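Local coordinates for IclR transcriptional regulator (Thermotoga maritima, PDB 1MKM), which probably binds DNA through a winged helix-turn-helix domain and regulates transcription, at residues 90-95 with 235-239; 96-101 with 113-119; 184-188 with 199-203. All blocks are in the same frame, centred on the assembly; numbering follows the deposited sequence.

Contact 1: residues 90-95 with 235-239; sequences DIMKRT and VLKEK
Residues 90-93 are helical, part of helix 79-93, with Arg-94 N bonded to Asp-90 O (2.9 Å); 235-239 is one turn from within helix 226-246, with Lys-239 N on Val-235 O (3.1 Å). The backbones come closest at Ile-91 and Val-235, whose CA atoms are 6.6 Å apart. Ile-91 (m, t) fills the gap between the helices: CG1 lies 4.1 Å from Val-235 CG1 and 3.4 Å from Lys-239 CG, and CD1 is 4.2 Å from Leu-236 CD1. Over this apolar layer runs a network of four charges. Asp-90 (chi1 t) receives Lys-239 NZ (m, m, t, t) on OD2 at 2.6 Å; Arg-94 NE (m, t, m) sits 3.1 Å from Asp-90 OD2, a charge-only pairing because the oxygen is well out of the guanidinium plane. Arg-94 NH2 then bonds Glu-238 OE2 (3.2 Å), at the guanidinium edge, and touches Val-235 CG1 at 3.2 Å. Thr-95 (p) turns OG1 onto Ile-91 O at 2.7 Å. Below, Ile-91 and Leu-236 both rest on Ile-217 of strand 211-220: two helices side by side on one face of an antiparallel sheet, as in the GAF-like C-terminal domain of IclR regulators.

Contact 2: residues 96-101 with 113-119; sequences GETVHL and DKVEGEQ
Val-99 in t and Val-115 in t face each other across an antiparallel hydrogen-bonded pair, Val-99 CB to Val-115 CB 4.3 Å, with CA atoms 5.2 Å apart. Val-99 N to Val-115 O and Val-115 N to Val-99 O are both 3.0 Å, and Leu-101 N reaches Asp-113 O at 3.2 Å. Both valines project towards helix 79-93, Val-99 onto Leu-88 and Ile-91, Val-115 onto Met-92. On the opposite face, the non-hydrogen-bonded pair His-100 and Lys-114 brings His-100 CE1 (chi1 m, chi2 -89°) within 3.3 Å of Lys-114 CE; the lysine is extended, all t, and its NZ bonds Ser-125. This is the 98-105/108-115 beta hairpin of the sheet in the GAF-like domain; the axes of 98-101 and 113-115 approach to 4.8 Å at 171°. Thr-98, chi1 m, sets CG2 3.7 Å from Lys-114 CE and OG1 3.1 Å from Gly-117 N, a weak hydrogen bond. Beyond the strands the two backbones stay close: a CB on Gly-117 would clash with Gly-96 O and Thr-98 N, and Gly-96 has positive phi (80°). Glu-118 N makes a weak 3.4 Å bond to Gly-96 O. Glu-97, folded m, m, and Gln-119, with chi1 at 10°, both turn to Lys-223, while Glu-116 OE2 forms a salt bridge with Arg-76 of the third subunit.

Contact 3: residues 184-188 with 199-203; sequences RGYAV and CVGVP
Tyr-186, Val-200 and Val-202 make the apolar centre of this beta hairpin, in which 187-190 is an outermost strand of the antiparallel sheet within this chain, next to 197-205. With chi1 p, Tyr-186 has CB 3.6 Å from Val-202 CG2 and CD2 4.2 Å from Val-200 CG1, while the end of the side chain leads away. Val-188 CG2 adds a looser touch to Val-200 CG2 at 4.5 Å, both valines being t. Helix 226-246 packs here, Leu-236 on Val-200 and Glu-230 on Tyr-186. The backbones run antiparallel, Val-188 opposite Val-200 (CA to CA 4.6 Å) as a non-hydrogen-bonded pair and Ala-187 opposite Gly-201 (5.1 Å) as the hydrogen-bonded one. Gly-185, phi 104°, takes the chain out of helix 171-184. Farther along, Cys-199 and Asp-189 are seen as zinc ligands in this protein; here the Cys-199 side chain is about 3 Å from a zinc ion. Two bonds join the strands: Gly-201 N to Ala-187 O at 3.1 Å, and Ala-187 N to Gly-201 O at 2.8 Å.

In the fold
All three contacts lie within the family's C-terminal region. Contact 1 joins helices 79-93 and 226-246, and its segments enclose contacts 2 and 3 along the chain; these are hairpins that follow one another in series. Their strands share one antiparallel sheet, 211-220 lying between the hairpins, so contacts 2 and 3 do not touch and their centres are 16 Å apart. The helix pair bridges them: Met-92 packs on Val-115 and Val-99 of contact 2 (centres 10 Å apart), Leu-236 on Val-200 of contact 3 (13 Å). His-100 of contact 2 comes about 6 Å, side chain to ion, from the zinc that lies beside Cys-199. The two helices thus tie both hairpins together from one face of the sheet, with the zinc site on the other.

Contact 1: residues 90-95 with 235-239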
ATOM      1  N   ASP B  90      24.798   5.503  10.951  1.00 50.27           N
ATOM      2  CA  ASP B  90      25.965   5.755  10.124  1.00 59.42           C
ATOM      3  C   ASP B  90      26.694   4.443   9.805  1.00 65.36           C
ATOM      4  O   ASP B  90      27.091   4.209   8.653  1.00 65.70           O
ATOM      5  CB  ASP B  90      26.895   6.758  10.818  1.00 57.50           C
ATOM      6  CG  ASP B  90      28.069   7.202   9.931  1.00 55.24           C
ATOM      7  OD1 ASP B  90      27.914   7.342   8.692  1.00 49.63           O
ATOM      8  OD2 ASP B  90      29.154   7.429  10.497  1.00 56.99           O
ATOM      9  N   ILE B  91      26.844   3.583  10.811  1.00 63.90           N
ATOM     10  CA  ILE B  91      27.510   2.302  10.614  1.00 55.19           C
ATOM     11  C   ILE B  91      26.766   1.502   9.557  1.00 58.84           C
ATOM     12  O   ILE B  91      27.378   0.769   8.788  1.00 57.81           O
ATOM     13  CB  ILE B  91      27.558   1.464  11.916  1.00 60.43           C
ATOM     14  CG1 ILE B  91      28.311   2.230  13.006  1.00 56.42           C
ATOM     15  CG2 ILE B  91      28.238   0.120  11.642  1.00 50.00           C
ATOM     16  CD1 ILE B  91      28.366   1.521  14.333  1.00 59.22           C
ATOM     17  N   MET B  92      25.442   1.636   9.518  1.00 53.46           N
ATOM     18  CA  MET B  92      24.665   0.901   8.531  1.00 55.74           C
ATOM     19  C   MET B  92      24.822   1.472   7.119  1.00 59.88           C
ATOM     20  O   MET B  92      24.825   0.731   6.126  1.00 49.90           O
ATOM     21  CB  MET B  92      23.192   0.903   8.913  1.00 48.27           C
ATOM     22  CG  MET B  92      22.287   0.219   7.899  1.00 59.83           C
ATOM     23  SD  MET B  92      21.816   1.243   6.471  1.00 57.05           S
ATOM     24  CE  MET B  92      20.786   2.435   7.282  1.00 54.47           C
ATOM     25  N   LYS B  93      24.944   2.792   7.031  1.00 59.61           N
ATOM     26  CA  LYS B  93      25.082   3.445   5.738  1.00 63.15           C
ATOM     27  C   LYS B  93      26.487   3.294   5.182  1.00 63.65           C
ATOM     28  O   LYS B  93      26.694   3.393   3.971  1.00 62.86           O
ATOM     29  CB  LYS B  93      24.708   4.915   5.862  1.00 56.24           C
ATOM     30  CG  LYS B  93      23.283   5.104   6.316  1.00 55.57           C
ATOM     31  CD  LYS B  93      23.018   6.539   6.710  1.00 74.75           C
ATOM     32  CE  LYS B  93      22.759   7.399   5.500  1.00 78.65           C
ATOM     33  NZ  LYS B  93      21.529   6.943   4.805  1.00 77.74           N
ATOM     34  N   ARG B  94      27.450   3.036   6.062  1.00 60.30           N
ATOM     35  CA  ARG B  94      28.829   2.861   5.630  1.00 61.57           C
ATOM     36  C   ARG B  94      29.243   1.401   5.501  1.00 61.11           C
ATOM     37  O   ARG B  94      30.386   1.115   5.147  1.00 61.53           O
ATOM     38  CB  ARG B  94      29.778   3.591   6.575  1.00 52.69           C
ATOM     39  CG  ARG B  94      29.434   5.059   6.719  1.00 61.60           C
ATOM     40  CD  ARG B  94      30.558   5.843   7.351  1.00 60.30           C
ATOM     41  NE  ARG B  94      30.803   5.471   8.737  1.00 55.40           N
ATOM     42  CZ  ARG B  94      31.833   5.909   9.449  1.00 55.61           C
ATOM     43  NH1 ARG B  94      32.717   6.733   8.901  1.00 65.08           N
ATOM     44  NH2 ARG B  94      31.972   5.535  10.711  1.00 59.29           N
ATOM     45  N   THR B  95      28.324   0.479   5.782  1.00 45.77           N
ATOM     46  CA  THR B  95      28.632  -0.941   5.651  1.00 49.07           C
ATOM     47  C   THR B  95      27.524  -1.638   4.880  1.00 55.76           C
ATOM     48  O   THR B  95      27.767  -2.641   4.197  1.00 46.80           O
ATOM     49  CB  THR B  95      28.767  -1.643   7.011  1.00 58.67           C
ATOM     50  OG1 THR B  95      27.484  -1.690   7.646  1.00 59.55           O
ATOM     51  CG2 THR B  95      29.767  -0.912   7.903  1.00 45.91           C
ATOM     52  N   VAL B 235      34.979   0.247  11.690  1.00 59.32           N
ATOM     53  CA  VAL B 235      33.928   1.243  11.875  1.00 60.94           C
ATOM     54  C   VAL B 235      33.279   1.026  13.238  1.00 58.00           C
ATOM     55  O   VAL B 235      32.886   1.976  13.916  1.00 57.27           O
ATOM     56  CB  VAL B 235      32.838   1.134  10.779  1.00 69.21           C
ATOM     57  CG1 VAL B 235      31.868   2.301  10.887  1.00 72.05           C
ATOM     58  CG2 VAL B 235      33.481   1.111   9.408  1.00 79.88           C
ATOM     59  N   LEU B 236      33.185  -0.237  13.632  1.00 58.41           N
ATOM     60  CA  LEU B 236      32.583  -0.601  14.905  1.00 68.86           C
ATOM     61  C   LEU B 236      33.352   0.046  16.047  1.00 67.05           C
ATOM     62  O   LEU B 236      32.791   0.813  16.838  1.00 63.16           O
ATOM     63  CB  LEU B 236      32.597  -2.126  15.054  1.00 76.73           C
ATOM     64  CG  LEU B 236      31.355  -2.823  15.617  1.00 74.99           C
ATOM     65  CD1 LEU B 236      30.087  -2.216  15.038  1.00 64.56           C
ATOM     66  CD2 LEU B 236      31.440  -4.302  15.290  1.00 72.16           C
ATOM     67  N   LYS B 237      34.645  -0.252  16.125  1.00 72.15           N
ATOM     68  CA  LYS B 237      35.475   0.304  17.183  1.00 75.10           C
ATOM     69  C   LYS B 237      35.484   1.822  17.141  1.00 64.83           C
ATOM     70  O   LYS B 237      35.563   2.472  18.180  1.00 67.76           O
ATOM     71  CB  LYS B 237      36.908  -0.225  17.085  1.00 81.59           C
ATOM     72  CG  LYS B 237      37.370  -0.962  18.337  1.00 90.41           C
ATOM     73  CD  LYS B 237      37.181  -0.118  19.598  1.00 91.15           C
ATOM     74  CE  LYS B 237      37.598  -0.893  20.843  1.00 95.68           C
ATOM     75  NZ  LYS B 237      37.373  -0.145  22.120  1.00103.31           N
ATOM     76  N   GLU B 238      35.394   2.387  15.943  1.00 61.50           N
ATOM     77  CA  GLU B 238      35.392   3.838  15.801  1.00 74.48           C
ATOM     78  C   GLU B 238      34.201   4.465  16.525  1.00 76.88           C
ATOM     79  O   GLU B 238      34.362   5.438  17.269  1.00 77.89           O
ATOM     80  CB  GLU B 238      35.349   4.242  14.326  1.00 75.85           C
ATOM     81  CG  GLU B 238      35.343   5.754  14.115  1.00 79.91           C
ATOM     82  CD  GLU B 238      35.015   6.157  12.685  1.00 76.83           C
ATOM     83  OE1 GLU B 238      35.630   5.601  11.752  1.00 80.57           O
ATOM     84  OE2 GLU B 238      34.148   7.038  12.494  1.00 78.03           O
ATOM     85  N   LYS B 239      33.009   3.916  16.293  1.00 69.26           N
ATOM     86  CA  LYS B 239      31.803   4.425  16.928  1.00 57.86           C
ATOM     87  C   LYS B 239      31.842   4.032  18.393  1.00 58.09           C
ATOM     88  O   LYS B 239      31.468   4.813  19.263  1.00 52.51           O
ATOM     89  CB  LYS B 239      30.546   3.843  16.263  1.00 57.38           C
ATOM     90  CG  LYS B 239      30.364   4.233  14.798  1.00 50.15           C
ATOM     91  CD  LYS B 239      30.185   5.742  14.642  1.00 58.56           C
ATOM     92  CE  LYS B 239      29.930   6.140  13.186  1.00 57.54           C
ATOM     93  NZ  LYS B 239      29.735   7.609  13.032  1.00 51.29           N
TER

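Contact 2: residues 96-101 with 113-119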
ATOM      1  N   GLY B  96      26.310  -1.090   4.996  1.00 60.22           N
ATOM      2  CA  GLY B  96      25.150  -1.647   4.321  1.00 55.80           C
ATOM      3  C   GLY B  96      24.596  -2.837   5.080  1.00 58.14           C
ATOM      4  O   GLY B  96      23.654  -3.503   4.642  1.00 49.86           O
ATOM      5  N   GLU B  97      25.181  -3.092   6.244  1.00 56.00           N
ATOM      6  CA  GLU B  97      24.786  -4.213   7.073  1.00 53.01           C
ATOM      7  C   GLU B  97      23.928  -3.789   8.253  1.00 52.99           C
ATOM      8  O   GLU B  97      23.998  -2.643   8.712  1.00 55.07           O
ATOM      9  CB  GLU B  97      26.036  -4.928   7.593  1.00 59.19           C
ATOM     10  CG  GLU B  97      27.032  -5.300   6.512  1.00 43.13           C
ATOM     11  CD  GLU B  97      26.397  -6.106   5.415  1.00 54.44           C
ATOM     12  OE1 GLU B  97      25.781  -7.147   5.724  1.00 66.01           O
ATOM     13  OE2 GLU B  97      26.508  -5.707   4.235  1.00 73.25           O
ATOM     14  N   THR B  98      23.111  -4.725   8.732  1.00 46.11           N
ATOM     15  CA  THR B  98      22.258  -4.503   9.889  1.00 40.33           C
ATOM     16  C   THR B  98      23.191  -4.300  11.091  1.00 45.05           C
ATOM     17  O   THR B  98      24.235  -4.943  11.195  1.00 47.01           O
ATOM     18  CB  THR B  98      21.342  -5.714  10.117  1.00 33.76           C
ATOM     19  OG1 THR B  98      20.502  -5.886   8.967  1.00 51.04           O
ATOM     20  CG2 THR B  98      20.480  -5.523  11.345  1.00 37.94           C
ATOM     21  N   VAL B  99      22.805  -3.390  11.978  1.00 50.19           N
ATOM     22  CA  VAL B  99      23.574  -3.034  13.168  1.00 50.26           C
ATOM     23  C   VAL B  99      22.732  -3.276  14.423  1.00 53.47           C
ATOM     24  O   VAL B  99      21.550  -2.944  14.432  1.00 55.51           O
ATOM     25  CB  VAL B  99      23.939  -1.532  13.121  1.00 43.74           C
ATOM     26  CG1 VAL B  99      24.767  -1.128  14.348  1.00 41.79           C
ATOM     27  CG2 VAL B  99      24.678  -1.230  11.828  1.00 44.53           C
ATOM     28  N   HIS B 100      23.329  -3.848  15.470  1.00 51.12           N
ATOM     29  CA  HIS B 100      22.612  -4.092  16.722  1.00 51.89           C
ATOM     30  C   HIS B 100      23.333  -3.437  17.878  1.00 51.67           C
ATOM     31  O   HIS B 100      24.537  -3.196  17.823  1.00 54.04           O
ATOM     32  CB  HIS B 100      22.499  -5.589  17.031  1.00 41.32           C
ATOM     33  CG  HIS B 100      21.685  -6.356  16.041  1.00 37.14           C
ATOM     34  ND1 HIS B 100      20.321  -6.514  16.162  1.00 33.22           N
ATOM     35  CD2 HIS B 100      22.042  -7.004  14.907  1.00 34.56           C
ATOM     36  CE1 HIS B 100      19.870  -7.228  15.145  1.00 36.85           C
ATOM     37  NE2 HIS B 100      20.894  -7.538  14.367  1.00 41.78           N
ATOM     38  N   LEU B 101      22.578  -3.146  18.929  1.00 55.73           N
ATOM     39  CA  LEU B 101      23.124  -2.562  20.145  1.00 56.24           C
ATOM     40  C   LEU B 101      22.447  -3.304  21.280  1.00 51.94           C
ATOM     41  O   LEU B 101      21.235  -3.161  21.481  1.00 54.85           O
ATOM     42  CB  LEU B 101      22.795  -1.068  20.250  1.00 51.30           C
ATOM     43  CG  LEU B 101      23.287  -0.440  21.565  1.00 51.40           C
ATOM     44  CD1 LEU B 101      24.791  -0.384  21.529  1.00 37.30           C
ATOM     45  CD2 LEU B 101      22.710   0.969  21.788  1.00 42.23           C
ATOM     46  N   ASP B 113      18.320  -1.356  20.428  1.00 44.75           N
ATOM     47  CA  ASP B 113      18.285  -0.577  19.193  1.00 33.91           C
ATOM     48  C   ASP B 113      18.759  -1.442  18.029  1.00 41.23           C
ATOM     49  O   ASP B 113      19.595  -2.330  18.197  1.00 47.74           O
ATOM     50  CB  ASP B 113      19.171   0.667  19.289  1.00 57.11           C
ATOM     51  CG  ASP B 113      18.750   1.763  18.312  1.00 56.57           C
ATOM     52  OD1 ASP B 113      18.211   1.440  17.236  1.00 50.52           O
ATOM     53  OD2 ASP B 113      18.962   2.955  18.615  1.00 67.80           O
ATOM     54  N   LYS B 114      18.214  -1.198  16.847  1.00 39.72           N
ATOM     55  CA  LYS B 114      18.613  -1.964  15.680  1.00 37.05           C
ATOM     56  C   LYS B 114      18.354  -1.164  14.407  1.00 39.37           C
ATOM     57  O   LYS B 114      17.271  -0.596  14.218  1.00 42.79           O
ATOM     58  CB  LYS B 114      17.848  -3.304  15.635  1.00 25.38           C
ATOM     59  CG  LYS B 114      18.124  -4.176  14.408  1.00 23.14           C
ATOM     60  CD  LYS B 114      17.024  -5.218  14.226  1.00 26.97           C
ATOM     61  CE  LYS B 114      17.386  -6.253  13.174  1.00 32.38           C
ATOM     62  NZ  LYS B 114      16.296  -7.249  12.945  1.00 31.18           N
ATOM     63  N   VAL B 115      19.364  -1.093  13.546  1.00 46.28           N
ATOM     64  CA  VAL B 115      19.216  -0.399  12.269  1.00 38.88           C
ATOM     65  C   VAL B 115      19.240  -1.462  11.185  1.00 38.47           C
ATOM     66  O   VAL B 115      20.269  -2.098  10.971  1.00 41.22           O
ATOM     67  CB  VAL B 115      20.379   0.563  11.965  1.00 29.68           C
ATOM     68  CG1 VAL B 115      20.285   1.025  10.503  1.00 36.55           C
ATOM     69  CG2 VAL B 115      20.351   1.744  12.887  1.00 31.29           C
ATOM     70  N   GLU B 116      18.122  -1.648  10.492  1.00 43.57           N
ATOM     71  CA  GLU B 116      18.073  -2.642   9.430  1.00 49.83           C
ATOM     72  C   GLU B 116      18.986  -2.248   8.272  1.00 53.42           C
ATOM     73  O   GLU B 116      19.210  -1.068   8.008  1.00 55.55           O
ATOM     74  CB  GLU B 116      16.641  -2.826   8.920  1.00 42.05           C
ATOM     75  CG  GLU B 116      15.659  -3.337   9.961  1.00 48.65           C
ATOM     76  CD  GLU B 116      14.327  -3.751   9.354  1.00 62.01           C
ATOM     77  OE1 GLU B 116      13.779  -2.975   8.543  1.00 68.16           O
ATOM     78  OE2 GLU B 116      13.824  -4.848   9.688  1.00 58.65           O
ATOM     79  N   GLY B 117      19.516  -3.256   7.593  1.00 56.25           N
ATOM     80  CA  GLY B 117      20.395  -3.021   6.470  1.00 50.20           C
ATOM     81  C   GLY B 117      19.599  -3.019   5.177  1.00 57.54           C
ATOM     82  O   GLY B 117      18.362  -3.164   5.165  1.00 50.97           O
ATOM     83  N   GLU B 118      20.329  -2.874   4.084  1.00 49.02           N
ATOM     84  CA  GLU B 118      19.754  -2.822   2.754  1.00 56.83           C
ATOM     85  C   GLU B 118      19.031  -4.090   2.321  1.00 52.94           C
ATOM     86  O   GLU B 118      18.076  -4.027   1.541  1.00 51.35           O
ATOM     87  CB  GLU B 118      20.861  -2.462   1.764  1.00 58.21           C
ATOM     88  CG  GLU B 118      21.452  -1.087   2.057  1.00 72.71           C
ATOM     89  CD  GLU B 118      22.690  -0.775   1.243  1.00 78.54           C
ATOM     90  OE1 GLU B 118      22.779  -1.230   0.079  1.00 82.12           O
ATOM     91  OE2 GLU B 118      23.566  -0.055   1.765  1.00 85.68           O
ATOM     92  N   GLN B 119      19.493  -5.237   2.803  1.00 50.47           N
ATOM     93  CA  GLN B 119      18.852  -6.507   2.457  1.00 55.72           C
ATOM     94  C   GLN B 119      18.394  -7.257   3.714  1.00 52.47           C
ATOM     95  O   GLN B 119      18.977  -7.104   4.791  1.00 40.44           O
ATOM     96  CB  GLN B 119      19.805  -7.374   1.621  1.00 63.09           C
ATOM     97  CG  GLN B 119      21.226  -6.845   1.552  1.00 76.58           C
ATOM     98  CD  GLN B 119      21.981  -7.023   2.860  1.00 88.53           C
ATOM     99  OE1 GLN B 119      22.322  -8.148   3.245  1.00 93.81           O
ATOM    100  NE2 GLN B 119      22.241  -5.915   3.555  1.00 84.18           N
TER

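Contact 3: residues 184-188 with 199-203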
ATOM      1  N   ARG B 184      42.387  -8.776  20.151  1.00 90.29           N
ATOM      2  CA  ARG B 184      41.952  -8.025  18.980  1.00 87.54           C
ATOM      3  C   ARG B 184      41.243  -6.739  19.382  1.00 86.33           C
ATOM      4  O   ARG B 184      41.474  -5.676  18.794  1.00 78.63           O
ATOM      5  CB  ARG B 184      41.017  -8.877  18.119  1.00 91.65           C
ATOM      6  CG  ARG B 184      41.664 -10.127  17.545  1.00 97.15           C
ATOM      7  CD  ARG B 184      40.787 -10.761  16.473  1.00 96.74           C
ATOM      8  NE  ARG B 184      39.464 -11.108  16.980  1.00101.57           N
ATOM      9  CZ  ARG B 184      39.248 -11.953  17.983  1.00107.69           C
ATOM     10  NH1 ARG B 184      40.272 -12.539  18.590  1.00107.91           N
ATOM     11  NH2 ARG B 184      38.008 -12.212  18.381  1.00114.13           N
ATOM     12  N   GLY B 185      40.391  -6.845  20.399  1.00 84.07           N
ATOM     13  CA  GLY B 185      39.636  -5.701  20.870  1.00 77.56           C
ATOM     14  C   GLY B 185      38.196  -5.800  20.396  1.00 76.18           C
ATOM     15  O   GLY B 185      37.424  -4.855  20.534  1.00 77.06           O
ATOM     16  N   TYR B 186      37.841  -6.948  19.824  1.00 60.22           N
ATOM     17  CA  TYR B 186      36.492  -7.199  19.324  1.00 67.99           C
ATOM     18  C   TYR B 186      36.249  -8.700  19.202  1.00 69.01           C
ATOM     19  O   TYR B 186      37.173  -9.496  19.372  1.00 69.99           O
ATOM     20  CB  TYR B 186      36.285  -6.544  17.953  1.00 55.24           C
ATOM     21  CG  TYR B 186      37.244  -7.025  16.888  1.00 69.08           C
ATOM     22  CD1 TYR B 186      38.460  -6.368  16.668  1.00 75.75           C
ATOM     23  CD2 TYR B 186      36.949  -8.146  16.114  1.00 70.10           C
ATOM     24  CE1 TYR B 186      39.357  -6.815  15.701  1.00 77.15           C
ATOM     25  CE2 TYR B 186      37.836  -8.605  15.146  1.00 78.18           C
ATOM     26  CZ  TYR B 186      39.038  -7.933  14.944  1.00 82.43           C
ATOM     27  OH  TYR B 186      39.916  -8.377  13.987  1.00 71.05           O
ATOM     28  N   ALA B 187      35.012  -9.085  18.894  1.00 70.11           N
ATOM     29  CA  ALA B 187      34.673 -10.496  18.748  1.00 64.67           C
ATOM     30  C   ALA B 187      34.123 -10.830  17.376  1.00 70.76           C
ATOM     31  O   ALA B 187      33.857  -9.942  16.562  1.00 80.02           O
ATOM     32  CB  ALA B 187      33.672 -10.898  19.796  1.00 72.78           C
ATOM     33  N   VAL B 188      33.955 -12.125  17.129  1.00 63.01           N
ATOM     34  CA  VAL B 188      33.425 -12.611  15.868  1.00 56.99           C
ATOM     35  C   VAL B 188      32.539 -13.815  16.138  1.00 66.44           C
ATOM     36  O   VAL B 188      32.909 -14.699  16.912  1.00 68.61           O
ATOM     37  CB  VAL B 188      34.550 -13.045  14.909  1.00 60.32           C
ATOM     38  CG1 VAL B 188      33.960 -13.688  13.672  1.00 48.18           C
ATOM     39  CG2 VAL B 188      35.419 -11.845  14.531  1.00 64.10           C
ATOM     40  N   CYS B 199      28.769 -12.299  12.787  1.00 54.40           N
ATOM     41  CA  CYS B 199      28.757 -10.927  13.286  1.00 52.17           C
ATOM     42  C   CYS B 199      30.139 -10.474  13.733  1.00 59.56           C
ATOM     43  O   CYS B 199      31.064 -11.271  13.833  1.00 61.59           O
ATOM     44  CB  CYS B 199      27.809 -10.820  14.486  1.00 50.08           C
ATOM     45  SG  CYS B 199      26.255 -11.736  14.324  1.00 58.22           S
ATOM     46  N   VAL B 200      30.268  -9.181  13.996  1.00 56.25           N
ATOM     47  CA  VAL B 200      31.504  -8.614  14.498  1.00 57.99           C
ATOM     48  C   VAL B 200      31.052  -7.634  15.574  1.00 55.21           C
ATOM     49  O   VAL B 200      30.160  -6.823  15.333  1.00 51.10           O
ATOM     50  CB  VAL B 200      32.298  -7.862  13.398  1.00 53.43           C
ATOM     51  CG1 VAL B 200      33.432  -7.084  14.032  1.00 44.80           C
ATOM     52  CG2 VAL B 200      32.856  -8.850  12.389  1.00 45.97           C
ATOM     53  N   GLY B 201      31.646  -7.716  16.760  1.00 62.54           N
ATOM     54  CA  GLY B 201      31.230  -6.833  17.830  1.00 56.01           C
ATOM     55  C   GLY B 201      32.340  -6.220  18.656  1.00 73.65           C
ATOM     56  O   GLY B 201      33.431  -6.777  18.770  1.00 68.69           O
ATOM     57  N   VAL B 202      32.028  -5.068  19.244  1.00 80.09           N
ATOM     58  CA  VAL B 202      32.941  -4.298  20.084  1.00 82.40           C
ATOM     59  C   VAL B 202      32.140  -3.796  21.295  1.00 85.01           C
ATOM     60  O   VAL B 202      30.940  -3.541  21.182  1.00 88.92           O
ATOM     61  CB  VAL B 202      33.496  -3.084  19.302  1.00 78.04           C
ATOM     62  CG1 VAL B 202      34.429  -2.269  20.170  1.00 87.32           C
ATOM     63  CG2 VAL B 202      34.210  -3.557  18.057  1.00 79.63           C
ATOM     64  N   PRO B 203      32.786  -3.655  22.468  1.00 82.56           N
ATOM     65  CA  PRO B 203      32.098  -3.182  23.680  1.00 80.67           C
ATOM     66  C   PRO B 203      31.911  -1.670  23.771  1.00 74.48           C
ATOM     67  O   PRO B 203      32.406  -0.914  22.940  1.00 84.22           O
ATOM     68  CB  PRO B 203      32.991  -3.690  24.815  1.00 74.73           C
ATOM     69  CG  PRO B 203      33.765  -4.808  24.201  1.00 84.12           C
ATOM     70  CD  PRO B 203      34.070  -4.274  22.829  1.00 83.66           C
TER